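Local coordinates for putative lipoprotein LppA (Mycobacterium tuberculosis, PDB 2V7S), which is a putative membrane-attached lipoprotein of unknown function, belonging to a family confined to pathogenic mycobacteria, at residues P92-Q95 with Q96-N100. Sequence-based numbering, arbitrary orientation.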
loop_
_atom_site.group_PDB
_atom_site.type_symbol
_atom_site.label_atom_id
_atom_site.label_comp_id
_atom_site.label_asym_id
_atom_site.label_seq_id
_atom_site.Cartn_x
_atom_site.Cartn_y
_atom_site.Cartn_z
ATOM N N PRO A 92 34.843 -2.848 -12.234
ATOM C CA PRO A 92 34.274 -3.841 -11.302
ATOM C C PRO A 92 33.115 -3.284 -10.468
ATOM O O PRO A 92 32.167 -4.019 -10.158
ATOM C CB PRO A 92 35.473 -4.243 -10.433
ATOM C CG PRO A 92 36.394 -3.036 -10.487
ATOM C CD PRO A 92 36.245 -2.504 -11.882
ATOM N N ASN A 93 33.128 -1.982 -10.178
ATOM C CA ASN A 93 32.001 -1.406 -9.442
ATOM C C ASN A 93 30.800 -1.066 -10.283
ATOM O O ASN A 93 29.669 -1.166 -9.809
ATOM C CB ASN A 93 32.429 -0.245 -8.534
ATOM C CG ASN A 93 33.197 -0.738 -7.353
ATOM O OD1 ASN A 93 32.825 -1.747 -6.754
ATOM N ND2 ASN A 93 34.283 -0.065 -7.016
ATOM N N ILE A 94 31.014 -0.710 -11.544
ATOM C CA ILE A 94 29.878 -0.677 -12.473
ATOM C C ILE A 94 29.225 -2.075 -12.584
ATOM O O ILE A 94 27.984 -2.205 -12.592
ATOM C CB ILE A 94 30.298 -0.229 -13.882
ATOM C CG1 ILE A 94 30.810 1.202 -13.863
ATOM C CG2 ILE A 94 29.117 -0.363 -14.852
ATOM C CD1 ILE A 94 29.757 2.315 -13.887
ATOM N N GLN A 95 30.068 -3.109 -12.692
ATOM C CA GLN A 95 29.562 -4.480 -12.857
ATOM C C GLN A 95 28.716 -4.841 -11.638
ATOM O O GLN A 95 27.641 -5.377 -11.800
ATOM C CB GLN A 95 30.683 -5.502 -13.072
ATOM C CG GLN A 95 31.270 -5.489 -14.488
ATOM C CD GLN A 95 32.522 -6.346 -14.627
ATOM O OE1 GLN A 95 33.178 -6.731 -13.638
ATOM N NE2 GLN A 95 32.879 -6.632 -15.871
ATOM N N GLN A 96 29.216 -4.546 -10.434
ATOM C CA GLN A 96 28.480 -4.877 -9.221
ATOM C C GLN A 96 27.164 -4.103 -9.144
ATOM O O GLN A 96 26.147 -4.660 -8.813
ATOM C CB GLN A 96 29.317 -4.592 -7.974
ATOM C CG GLN A 96 28.624 -5.032 -6.688
ATOM C CD GLN A 96 28.389 -6.530 -6.672
ATOM O OE1 GLN A 96 27.295 -7.013 -7.009
ATOM N NE2 GLN A 96 29.429 -7.282 -6.312
ATOM N N SER A 97 27.214 -2.808 -9.441
ATOM C CA SER A 97 26.022 -1.975 -9.466
ATOM C C SER A 97 24.960 -2.490 -10.440
ATOM O O SER A 97 23.779 -2.609 -10.079
ATOM C CB SER A 97 26.396 -0.524 -9.784
ATOM O OG SER A 97 25.240 0.274 -9.773
ATOM N N ASP A 98 25.357 -2.814 -11.666
ATOM C CA ASP A 98 24.397 -3.355 -12.624
ATOM C C ASP A 98 23.808 -4.666 -12.109
ATOM O O ASP A 98 22.607 -4.863 -12.178
ATOM C CB ASP A 98 25.032 -3.599 -13.984
ATOM C CG ASP A 98 25.496 -2.315 -14.650
ATOM O OD1 ASP A 98 25.075 -1.216 -14.204
ATOM O OD2 ASP A 98 26.304 -2.422 -15.594
ATOM N N ARG A 99 24.677 -5.519 -11.582
ATOM C CA ARG A 99 24.294 -6.829 -11.022
ATOM C C ARG A 99 23.211 -6.702 -9.934
ATOM O O ARG A 99 22.228 -7.444 -9.922
ATOM C CB ARG A 99 25.553 -7.515 -10.467
ATOM C CG ARG A 99 25.364 -8.917 -9.920
ATOM C CD ARG A 99 26.690 -9.458 -9.327
ATOM N NE ARG A 99 27.793 -9.343 -10.287
ATOM C CZ ARG A 99 29.040 -8.980 -9.976
ATOM N NH1 ARG A 99 29.372 -8.690 -8.724
ATOM N NH2 ARG A 99 29.963 -8.904 -10.929
ATOM N N ASN A 100 23.385 -5.736 -9.051
ATOM C CA ASN A 100 22.431 -5.456 -7.964
ATOM C C ASN A 100 21.046 -4.941 -8.391
ATOM O O ASN A 100 20.086 -5.015 -7.618
ATOM C CB ASN A 100 23.057 -4.431 -7.022
ATOM C CG ASN A 100 24.233 -4.990 -6.241
ATOM O OD1 ASN A 100 24.482 -6.206 -6.224
ATOM N ND2 ASN A 100 24.988 -4.090 -5.608
#
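I94 and D98, one helical turn apart, point the same way and lie side by side on the side of helix 92-100 that meets the loops bearing I116 and S119, the more closely packed side. The methyl CG2 of I94 meets the carboxylate at OD2 of D98, 3.6 Å away. Because chi1 of D98 is -64°, CG lies beside its own backbone N and over the preceding turn, 3.2 Å from I94 O. That same carbonyl accepts the amide of D98, with 2.9 Å between D98 N and I94 O and an N-H...O angle of 170°. D98 is buried, and its OD2 is hydrogen-bonded to S119 OG; I94 also touches S119, while I116 packs on D98.

The solvent side is looser. R99 leaves the backbone extended, then bends at chi3 (-52°), which folds its guanidinium back along the helix. One face of the group passes over Q95 O and Q96 CA, both near its rim, and NH2 comes no closer than 4.1 Å to Q95 CB. The backbone remains regular: R99 N donates to Q95 O at 3.0 Å, just as Q96 N does to P92 O.

At the start of the helix, D91 OD1 accepts the amide of I94 and, weakly, that of N93, an N-cap ahead of P92. Together these features are typical of a short, N-capped surface alpha-helix with i to i+4 backbone bonds.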